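Local coordinates for CpuTA1 (PDB 5K3W), which belongs to the class IV aminotransferase family of fold-type IV proteins and binds pyridoxal-5'-phosphate, at residues 3-13 and 130-138; 66-76 and 88-98. All coordinates share one frame; numbering follows the deposited sequence.

Contact 1. Residues 3-13 and 130-138; sequences RATLLTVTAPT and PSGWVFVDE. With GAB (3-aminobenzoic acid), chain D.
Thr5 and Val136 face each other as an antiparallel hydrogen-bonded pair, and so do Leu7 and Val134. Both pairs exchange two backbone bonds; that from Leu7 N to Val134 O is 2.7 Å and nearly straight, at 165°. The ladder ends with a single bond, from Val9 N to Gly132 O. Gly132 has no side chain, which leaves its backbone to pack against Val9 and Pro12. The non-hydrogen-bonded pair Leu6 and Phe135 lies between the two bonded pairs, and Thr8 with Trp133 lies just beyond Leu7 and Val134.

The apolar contacts fall on both faces. Leu6 CD1 meets Phe135 CB at 4.0 Å and also touches Trp133 CD1. Ile44 of the second subunit packs on Leu6 and Trp133 on this face. On the Thr5 and Leu7 face, Val9 CG2 meets Val134 CG2 at 4.0 Å, and Trp93 of helix 90-108 packs on both valines.

Water links Thr8 and Trp133, whose side chains lie alongside and point the same way. One water accepts from Trp133 NE1 at 3.2 Å, in the indole plane, and is bonded to Thr8 OG1.

Charged groups close the other end. Arg3 grips Asp137 side-on: NE and NH2 both give to OD1, with NH2 to OD1 at 2.9 Å. The bend at chi3 (63°) turns the guanidinium onto the carboxylate, and their planes are 44° apart. Glu138 OE2 sits over a guanidinium face, 3.5 Å from Arg3 NH1, and adds charge attraction without an N-H aimed at it. 3-Aminobenzoic acid lies beside the aliphatic part of Arg3, with its C5 3.6 Å from Arg3 CD.

The two strands are neighbours in the antiparallel sheet of the N-terminal domain, a standard element of the class IV aminotransferase fold.

Contact 2. Residues 66-76 and 88-98; sequences PQALELHLGRL and PDAAVWREAVL. With PLP (pyridoxal-5'-phosphate), chain C.
Arg94 reaches across to Leu73, Leu69 and Glu70. Its CB lies 3.7 Å from Leu73 CD1, and the two side chains cross at about a right angle. CG meets Leu69 CD2 at 4.0 Å. The chain then bends at chi3 (-54°), and NE gives a hydrogen bond to a water, 2.8 Å away. That water donates in turn to Glu70 OE1. At the tip, NH2 donates to the syn lone pair of Glu70 OE1 at 2.7 Å, in a salt bridge with the planes only 18° apart. The water and NH2 thus share one carboxylate oxygen.

The axes of helix segments 69-76 and 90-98 come within 10.6 Å, at 134° between their N-to-C directions. They belong to two helices of the N-terminal domain of the class IV aminotransferase fold, packed against the sheet, where Leu73, Trp93 and Val97 touch Leu118. Deeper in, Leu76 CD2 sits over one face of Trp93 in a CH-pi contact, 4.1 Å from the centroid of the five-membered ring. Pro66 CG touches Leu98 CD2 at 3.7 Å. Away from helix 90-98, Arg75 turns to the pyridoxal-5'-phosphate: NH1 and NH2 both give to O3P, NH2 at 2.9 Å, and Glu57 forms a salt bridge with NH2.

In the fold
From the N terminus, strand 5-9 comes first, followed by strand 32-35 on its other side. The chain then runs through strands 54-62 and 65-66 into helix 69-82. Contact 2 closes a short loop when helix 90-108 returns to pack on that helix. Strand 114-121 follows, and strand 131-138 then closes the much longer loop of contact 1. Contact 2 is therefore nested inside contact 1. Their centres are about 12 Å apart. They also meet directly: Pro12 O probably accepts hydrogen bonds from both Trp93 NE1 and Asp89 N. Contact 1 joins strands within the sheet, while contact 2 pairs helices lying against it.

Contact 1. Residues 3-13 and 130-138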
loop_
_atom_site.group_PDB
_atom_site.type_symbol
_atom_site.label_atom_id
_atom_site.label_comp_id
_atom_site.label_asym_id
_atom_site.label_seq_id
_atom_site.Cartn_x
_atom_site.Cartn_y
_atom_site.Cartn_z
ATOM N N ARG A 3 19.052 -5.435 19.481
ATOM C CA ARG A 3 20.154 -5.913 18.650
ATOM C C ARG A 3 20.277 -5.084 17.379
ATOM O O ARG A 3 21.353 -4.565 17.069
ATOM C CB ARG A 3 19.961 -7.390 18.313
ATOM C CG ARG A 3 21.155 -8.055 17.639
ATOM C CD ARG A 3 20.749 -9.452 17.205
ATOM N NE ARG A 3 19.674 -9.394 16.217
ATOM C CZ ARG A 3 18.815 -10.381 15.971
ATOM N NH1 ARG A 3 18.894 -11.516 16.650
ATOM N NH2 ARG A 3 17.868 -10.225 15.050
ATOM N N ALA A 4 19.169 -4.926 16.654
ATOM C CA ALA A 4 19.138 -4.152 15.421
ATOM C C ALA A 4 19.523 -2.694 15.653
ATOM O O ALA A 4 19.325 -2.134 16.733
ATOM C CB ALA A 4 17.745 -4.220 14.791
ATOM N N THR A 5 20.084 -2.080 14.617
ATOM C CA THR A 5 20.419 -0.667 14.610
ATOM C C THR A 5 19.318 0.079 13.876
ATOM O O THR A 5 18.756 -0.437 12.904
ATOM C CB THR A 5 21.756 -0.400 13.910
ATOM O OG1 THR A 5 22.826 -0.993 14.647
ATOM C CG2 THR A 5 22.009 1.089 13.802
ATOM N N LEU A 6 19.011 1.285 14.349
ATOM C CA LEU A 6 18.054 2.167 13.703
ATOM C C LEU A 6 18.671 3.553 13.563
ATOM O O LEU A 6 19.250 4.081 14.521
ATOM C CB LEU A 6 16.731 2.262 14.500
ATOM C CG LEU A 6 15.731 3.299 13.927
ATOM C CD1 LEU A 6 15.238 2.924 12.528
ATOM C CD2 LEU A 6 14.568 3.533 14.843
ATOM N N LEU A 7 18.526 4.145 12.381
ATOM C CA LEU A 7 18.950 5.512 12.124
ATOM C C LEU A 7 17.753 6.300 11.629
ATOM O O LEU A 7 17.086 5.889 10.672
ATOM C CB LEU A 7 20.082 5.566 11.095
ATOM C CG LEU A 7 21.427 4.977 11.535
ATOM C CD1 LEU A 7 22.121 4.350 10.361
ATOM C CD2 LEU A 7 22.321 6.041 12.154
ATOM N N THR A 8 17.461 7.404 12.304
ATOM C CA THR A 8 16.507 8.377 11.803
ATOM C C THR A 8 17.208 9.241 10.774
ATOM O O THR A 8 18.240 9.843 11.077
ATOM C CB THR A 8 15.989 9.244 12.938
ATOM O OG1 THR A 8 15.423 8.410 13.943
ATOM C CG2 THR A 8 14.931 10.212 12.430
ATOM N N VAL A 9 16.669 9.300 9.563
ATOM C CA VAL A 9 17.215 10.169 8.531
ATOM C C VAL A 9 16.494 11.510 8.628
ATOM O O VAL A 9 15.310 11.623 8.290
ATOM C CB VAL A 9 17.074 9.544 7.140
ATOM C CG1 VAL A 9 17.652 10.485 6.080
ATOM C CG2 VAL A 9 17.772 8.174 7.100
ATOM N N THR A 10 17.194 12.529 9.118
ATOM C CA THR A 10 16.571 13.837 9.287
ATOM C C THR A 10 16.699 14.727 8.058
ATOM O O THR A 10 16.113 15.810 8.035
ATOM C CB THR A 10 17.173 14.565 10.484
ATOM O OG1 THR A 10 18.578 14.751 10.255
ATOM C CG2 THR A 10 16.966 13.757 11.752
ATOM N N ALA A 11 17.460 14.321 7.046
ATOM C CA ALA A 11 17.567 15.071 5.794
ATOM C C ALA A 11 17.400 14.098 4.636
ATOM O O ALA A 11 18.314 13.888 3.839
ATOM C CB ALA A 11 18.896 15.824 5.705
ATOM N N PRO A 12 16.236 13.462 4.531
ATOM C CA PRO A 12 16.098 12.378 3.545
ATOM C C PRO A 12 16.075 12.851 2.102
ATOM O O PRO A 12 16.439 12.069 1.214
ATOM C CB PRO A 12 14.771 11.709 3.939
ATOM C CG PRO A 12 14.016 12.763 4.718
ATOM C CD PRO A 12 15.044 13.626 5.387
ATOM N N THR A 13 15.659 14.094 1.832
ATOM C CA THR A 13 15.363 14.527 0.471
ATOM C C THR A 13 15.947 15.908 0.196
ATOM O O THR A 13 16.094 16.730 1.098
ATOM C CB THR A 13 13.842 14.529 0.206
ATOM O OG1 THR A 13 13.173 15.291 1.215
ATOM C CG2 THR A 13 13.294 13.106 0.220
ATOM N N PRO A 130 9.056 15.028 4.241
ATOM C CA PRO A 130 9.229 13.570 4.187
ATOM C C PRO A 130 9.902 13.021 5.442
ATOM O O PRO A 130 10.669 13.713 6.112
ATOM C CB PRO A 130 10.109 13.372 2.948
ATOM C CG PRO A 130 9.720 14.513 2.069
ATOM C CD PRO A 130 9.489 15.681 2.997
ATOM N N SER A 131 9.594 11.763 5.758
ATOM C CA SER A 131 10.265 11.009 6.806
ATOM C C SER A 131 11.182 9.962 6.184
ATOM O O SER A 131 10.964 9.504 5.056
ATOM C CB SER A 131 9.256 10.318 7.731
ATOM O OG SER A 131 8.466 11.258 8.440
ATOM N N GLY A 132 12.199 9.578 6.947
ATOM C CA GLY A 132 13.174 8.600 6.489
ATOM C C GLY A 132 13.782 7.831 7.642
ATOM O O GLY A 132 13.987 8.369 8.732
ATOM N N TRP A 133 14.073 6.555 7.391
ATOM C CA TRP A 133 14.681 5.676 8.371
ATOM C C TRP A 133 15.554 4.651 7.665
ATOM O O TRP A 133 15.306 4.280 6.516
ATOM C CB TRP A 133 13.629 4.936 9.200
ATOM C CG TRP A 133 12.799 5.799 10.067
ATOM C CD1 TRP A 133 13.116 6.241 11.314
ATOM C CD2 TRP A 133 11.491 6.300 9.776
ATOM N NE1 TRP A 133 12.089 7.007 11.819
ATOM C CE2 TRP A 133 11.077 7.061 10.896
ATOM C CE3 TRP A 133 10.632 6.191 8.678
ATOM C CZ2 TRP A 133 9.834 7.708 10.954
ATOM C CZ3 TRP A 133 9.393 6.841 8.734
ATOM C CH2 TRP A 133 9.010 7.588 9.869
ATOM N N VAL A 134 16.560 4.174 8.381
ATOM C CA VAL A 134 17.347 3.017 7.982
ATOM C C VAL A 134 17.461 2.126 9.202
ATOM O O VAL A 134 17.801 2.610 10.287
ATOM C CB VAL A 134 18.760 3.404 7.487
ATOM C CG1 VAL A 134 19.545 2.149 7.066
ATOM C CG2 VAL A 134 18.694 4.397 6.356
ATOM N N PHE A 135 17.211 0.833 9.036
ATOM C CA PHE A 135 17.614 -0.085 10.091
ATOM C C PHE A 135 18.377 -1.272 9.518
ATOM O O PHE A 135 18.191 -1.669 8.365
ATOM C CB PHE A 135 16.421 -0.552 10.955
ATOM C CG PHE A 135 15.358 -1.320 10.218
ATOM C CD1 PHE A 135 15.426 -2.703 10.120
ATOM C CD2 PHE A 135 14.260 -0.665 9.682
ATOM C CE1 PHE A 135 14.422 -3.422 9.477
ATOM C CE2 PHE A 135 13.264 -1.372 9.033
ATOM C CZ PHE A 135 13.345 -2.753 8.928
ATOM N N VAL A 136 19.269 -1.806 10.339
ATOM C CA VAL A 136 20.111 -2.946 10.005
ATOM C C VAL A 136 19.819 -4.063 11.001
ATOM O O VAL A 136 19.630 -3.810 12.193
ATOM C CB VAL A 136 21.607 -2.558 10.045
ATOM C CG1 VAL A 136 22.478 -3.772 9.797
ATOM C CG2 VAL A 136 21.902 -1.436 9.031
ATOM N N ASP A 137 19.785 -5.298 10.522
ATOM C CA ASP A 137 19.483 -6.397 11.424
ATOM C C ASP A 137 19.835 -7.701 10.729
ATOM O O ASP A 137 20.081 -7.741 9.518
ATOM C CB ASP A 137 18.016 -6.386 11.853
ATOM C CG ASP A 137 17.740 -7.311 13.027
ATOM O OD1 ASP A 137 18.713 -7.783 13.656
ATOM O OD2 ASP A 137 16.548 -7.545 13.341
ATOM N N GLU A 138 19.852 -8.770 11.519
ATOM C CA GLU A 138 20.135 -10.095 10.994
ATOM C C GLU A 138 19.023 -10.535 10.053
ATOM O O GLU A 138 17.840 -10.289 10.304
ATOM C CB GLU A 138 20.291 -11.089 12.142
ATOM C CG GLU A 138 21.324 -12.155 11.869
ATOM C CD GLU A 138 21.773 -12.876 13.131
ATOM O OE1 GLU A 138 22.739 -13.671 13.040
ATOM O OE2 GLU A 138 21.168 -12.644 14.208
HETATM C "C1'" GAB D . 20.408 -7.923 22.041
HETATM O "O1'" GAB D . 21.629 -7.623 21.940
HETATM O "O2'" GAB D . 19.574 -7.173 22.663
HETATM C C1 GAB D . 20.012 -9.246 21.375
HETATM C C2 GAB D . 18.677 -9.619 21.191
HETATM C C3 GAB D . 18.378 -10.827 20.573
HETATM C C4 GAB D . 19.406 -11.658 20.146
HETATM C C5 GAB D . 20.728 -11.284 20.328
HETATM C C6 GAB D . 21.039 -10.078 20.939
HETATM N N3 GAB D . 16.999 -11.241 20.392
HETATM O O HOH W 1 12.914 8.345 14.590
HETATM O O HOH W 2 12.417 10.596 9.700
#

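Contact 2. Residues 66-76 and 88-98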
loop_
_atom_site.group_PDB
_atom_site.type_symbol
_atom_site.label_atom_id
_atom_site.label_comp_id
_atom_site.label_asym_id
_atom_site.label_seq_id
_atom_site.Cartn_x
_atom_site.Cartn_y
_atom_site.Cartn_z
ATOM N N PRO A 66 27.240 -3.724 2.014
ATOM C CA PRO A 66 25.949 -3.702 1.313
ATOM C C PRO A 66 26.129 -4.034 -0.163
ATOM O O PRO A 66 26.958 -3.441 -0.856
ATOM C CB PRO A 66 25.471 -2.255 1.503
ATOM C CG PRO A 66 26.379 -1.656 2.532
ATOM C CD PRO A 66 27.668 -2.381 2.426
ATOM N N GLN A 67 25.328 -4.970 -0.659
ATOM C CA GLN A 67 25.450 -5.375 -2.053
ATOM C C GLN A 67 24.708 -4.421 -2.982
ATOM O O GLN A 67 23.564 -4.034 -2.721
ATOM C CB GLN A 67 24.905 -6.785 -2.254
ATOM C CG GLN A 67 25.653 -7.863 -1.532
ATOM C CD GLN A 67 25.146 -9.237 -1.921
ATOM O OE1 GLN A 67 23.940 -9.449 -2.072
ATOM N NE2 GLN A 67 26.062 -10.170 -2.114
ATOM N N ALA A 68 25.361 -4.063 -4.088
ATOM C CA ALA A 68 24.728 -3.273 -5.140
ATOM C C ALA A 68 24.190 -1.951 -4.595
ATOM O O ALA A 68 23.138 -1.463 -5.023
ATOM C CB ALA A 68 23.617 -4.076 -5.829
ATOM N N LEU A 69 24.930 -1.354 -3.658
ATOM C CA LEU A 69 24.403 -0.213 -2.911
ATOM C C LEU A 69 23.979 0.919 -3.839
ATOM O O LEU A 69 22.929 1.538 -3.630
ATOM C CB LEU A 69 25.433 0.284 -1.886
ATOM C CG LEU A 69 24.958 1.444 -0.998
ATOM C CD1 LEU A 69 23.684 1.074 -0.247
ATOM C CD2 LEU A 69 26.020 1.937 -0.022
ATOM N N GLU A 70 24.779 1.208 -4.869
ATOM C CA GLU A 70 24.468 2.347 -5.733
ATOM C C GLU A 70 23.234 2.074 -6.589
ATOM O O GLU A 70 22.402 2.964 -6.774
ATOM C CB GLU A 70 25.680 2.699 -6.609
ATOM C CG GLU A 70 25.519 3.954 -7.467
ATOM C CD GLU A 70 25.523 5.264 -6.661
ATOM O OE1 GLU A 70 25.967 5.282 -5.498
ATOM O OE2 GLU A 70 25.079 6.294 -7.196
ATOM N N LEU A 71 23.105 0.857 -7.125
ATOM C CA LEU A 71 21.876 0.461 -7.809
ATOM C C LEU A 71 20.658 0.629 -6.906
ATOM O O LEU A 71 19.645 1.208 -7.318
ATOM C CB LEU A 71 21.972 -0.988 -8.263
ATOM C CG LEU A 71 22.518 -1.353 -9.628
ATOM C CD1 LEU A 71 22.147 -2.808 -9.877
ATOM C CD2 LEU A 71 21.922 -0.433 -10.698
ATOM N N HIS A 72 20.727 0.102 -5.672
ATOM C CA HIS A 72 19.601 0.254 -4.757
ATOM C C HIS A 72 19.265 1.729 -4.547
ATOM O O HIS A 72 18.091 2.119 -4.579
ATOM C CB HIS A 72 19.890 -0.426 -3.411
ATOM C CG HIS A 72 19.717 -1.919 -3.418
ATOM N ND1 HIS A 72 18.480 -2.533 -3.427
ATOM C CD2 HIS A 72 20.627 -2.922 -3.395
ATOM C CE1 HIS A 72 18.634 -3.846 -3.428
ATOM N NE2 HIS A 72 19.928 -4.108 -3.402
ATOM N N LEU A 73 20.281 2.568 -4.329
ATOM C CA LEU A 73 20.012 3.987 -4.112
ATOM C C LEU A 73 19.405 4.615 -5.345
ATOM O O LEU A 73 18.508 5.457 -5.243
ATOM C CB LEU A 73 21.288 4.731 -3.737
ATOM C CG LEU A 73 21.918 4.386 -2.393
ATOM C CD1 LEU A 73 23.139 5.281 -2.177
ATOM C CD2 LEU A 73 20.908 4.517 -1.247
ATOM N N GLY A 74 19.916 4.247 -6.524
ATOM C CA GLY A 74 19.337 4.750 -7.756
ATOM C C GLY A 74 17.871 4.394 -7.871
ATOM O O GLY A 74 17.050 5.230 -8.268
ATOM N N ARG A 75 17.517 3.154 -7.494
ATOM C CA ARG A 75 16.138 2.705 -7.606
ATOM C C ARG A 75 15.265 3.316 -6.523
ATOM O O ARG A 75 14.081 3.568 -6.760
ATOM C CB ARG A 75 16.063 1.175 -7.566
ATOM C CG ARG A 75 14.693 0.628 -7.942
ATOM C CD ARG A 75 14.662 -0.897 -7.957
ATOM N NE ARG A 75 14.886 -1.480 -6.638
ATOM C CZ ARG A 75 15.107 -2.775 -6.412
ATOM N NH1 ARG A 75 15.137 -3.639 -7.419
ATOM N NH2 ARG A 75 15.294 -3.210 -5.173
ATOM N N LEU A 76 15.824 3.590 -5.345
ATOM C CA LEU A 76 15.079 4.363 -4.359
ATOM C C LEU A 76 14.606 5.678 -4.963
ATOM O O LEU A 76 13.436 6.063 -4.818
ATOM C CB LEU A 76 15.949 4.622 -3.132
ATOM C CG LEU A 76 15.310 5.367 -1.967
ATOM C CD1 LEU A 76 14.331 4.454 -1.170
ATOM C CD2 LEU A 76 16.418 5.921 -1.088
ATOM N N PRO A 88 15.521 11.781 -3.085
ATOM C CA PRO A 88 16.310 11.386 -1.910
ATOM C C PRO A 88 17.759 11.837 -2.054
ATOM O O PRO A 88 18.366 11.719 -3.120
ATOM C CB PRO A 88 16.183 9.853 -1.881
ATOM C CG PRO A 88 15.751 9.463 -3.236
ATOM C CD PRO A 88 14.992 10.615 -3.815
ATOM N N ASP A 89 18.297 12.389 -0.973
ATOM C CA ASP A 89 19.693 12.834 -0.931
ATOM C C ASP A 89 20.594 11.605 -0.894
ATOM O O ASP A 89 20.843 11.034 0.172
ATOM C CB ASP A 89 19.914 13.723 0.289
ATOM C CG ASP A 89 21.221 14.503 0.230
ATOM O OD1 ASP A 89 22.219 14.003 -0.340
ATOM O OD2 ASP A 89 21.240 15.628 0.775
ATOM N N ALA A 90 21.083 11.185 -2.066
ATOM C CA ALA A 90 21.779 9.904 -2.163
ATOM C C ALA A 90 22.966 9.830 -1.210
ATOM O O ALA A 90 23.270 8.758 -0.679
ATOM C CB ALA A 90 22.230 9.654 -3.607
ATOM N N ALA A 91 23.635 10.962 -0.970
ATOM C CA ALA A 91 24.827 10.972 -0.130
ATOM C C ALA A 91 24.485 10.824 1.346
ATOM O O ALA A 91 25.309 10.331 2.121
ATOM C CB ALA A 91 25.621 12.259 -0.358
ATOM N N VAL A 92 23.302 11.276 1.760
ATOM C CA VAL A 92 22.860 11.042 3.130
ATOM C C VAL A 92 22.477 9.578 3.315
ATOM O O VAL A 92 22.885 8.929 4.286
ATOM C CB VAL A 92 21.688 11.972 3.486
ATOM C CG1 VAL A 92 21.153 11.632 4.870
ATOM C CG2 VAL A 92 22.128 13.423 3.422
ATOM N N TRP A 93 21.694 9.036 2.380
ATOM C CA TRP A 93 21.261 7.650 2.504
ATOM C C TRP A 93 22.450 6.687 2.452
ATOM O O TRP A 93 22.525 5.731 3.241
ATOM C CB TRP A 93 20.240 7.334 1.413
ATOM C CG TRP A 93 18.905 7.944 1.673
ATOM C CD1 TRP A 93 18.415 9.108 1.146
ATOM C CD2 TRP A 93 17.876 7.426 2.535
ATOM N NE1 TRP A 93 17.147 9.344 1.626
ATOM C CE2 TRP A 93 16.791 8.327 2.476
ATOM C CE3 TRP A 93 17.766 6.281 3.340
ATOM C CZ2 TRP A 93 15.604 8.122 3.197
ATOM C CZ3 TRP A 93 16.588 6.072 4.057
ATOM C CH2 TRP A 93 15.522 6.992 3.985
ATOM N N ARG A 94 23.397 6.930 1.540
ATOM C CA ARG A 94 24.600 6.103 1.496
ATOM C C ARG A 94 25.321 6.137 2.838
ATOM O O ARG A 94 25.621 5.094 3.432
ATOM C CB ARG A 94 25.520 6.579 0.373
ATOM C CG ARG A 94 26.820 5.803 0.288
ATOM C CD ARG A 94 27.749 6.344 -0.792
ATOM N NE ARG A 94 27.103 6.427 -2.101
ATOM C CZ ARG A 94 26.869 7.564 -2.763
ATOM N NH1 ARG A 94 27.237 8.736 -2.256
ATOM N NH2 ARG A 94 26.277 7.527 -3.948
ATOM N N GLU A 95 25.586 7.340 3.341
ATOM C CA GLU A 95 26.262 7.470 4.622
ATOM C C GLU A 95 25.457 6.805 5.727
ATOM O O GLU A 95 26.026 6.139 6.604
ATOM C CB GLU A 95 26.513 8.951 4.926
ATOM C CG GLU A 95 27.745 9.524 4.209
ATOM C CD GLU A 95 29.064 9.151 4.901
ATOM O OE1 GLU A 95 29.229 9.518 6.080
ATOM O OE2 GLU A 95 29.926 8.482 4.284
ATOM N N ALA A 96 24.127 6.955 5.686
ATOM C CA ALA A 96 23.282 6.376 6.725
ATOM C C ALA A 96 23.387 4.858 6.738
ATOM O O ALA A 96 23.469 4.250 7.808
ATOM C CB ALA A 96 21.825 6.806 6.541
ATOM N N VAL A 97 23.393 4.225 5.563
ATOM C CA VAL A 97 23.445 2.766 5.515
ATOM C C VAL A 97 24.787 2.257 6.036
ATOM O O VAL A 97 24.845 1.281 6.798
ATOM C CB VAL A 97 23.166 2.273 4.083
ATOM C CG1 VAL A 97 23.505 0.806 3.952
ATOM C CG2 VAL A 97 21.708 2.544 3.688
ATOM N N LEU A 98 25.885 2.910 5.640
ATOM C CA LEU A 98 27.208 2.460 6.065
ATOM C C LEU A 98 27.417 2.675 7.560
ATOM O O LEU A 98 27.988 1.818 8.240
ATOM C CB LEU A 98 28.284 3.173 5.253
ATOM C CG LEU A 98 28.238 2.821 3.767
ATOM C CD1 LEU A 98 29.323 3.529 2.980
ATOM C CD2 LEU A 98 28.347 1.317 3.614
HETATM N N1 PLP C . 9.884 -7.285 -7.370
HETATM C C2 PLP C . 9.414 -6.640 -6.264
HETATM C C2A PLP C . 7.958 -6.224 -6.174
HETATM C C3 PLP C . 10.282 -6.352 -5.228
HETATM O O3 PLP C . 9.765 -5.676 -4.113
HETATM C C4 PLP C . 11.605 -6.711 -5.319
HETATM C C4A PLP C . 12.598 -6.454 -4.217
HETATM C C5 PLP C . 12.075 -7.360 -6.420
HETATM C C6 PLP C . 11.199 -7.640 -7.455
HETATM C C5A PLP C . 13.541 -7.774 -6.493
HETATM O O4P PLP C . 14.427 -6.677 -6.365
HETATM P P PLP C . 15.875 -6.872 -5.728
HETATM O O1P PLP C . 16.604 -8.014 -6.401
HETATM O O2P PLP C . 15.788 -7.129 -4.243
HETATM O O3P PLP C . 16.690 -5.625 -5.953
HETATM O O HOH W 3 26.624 3.861 -3.087
#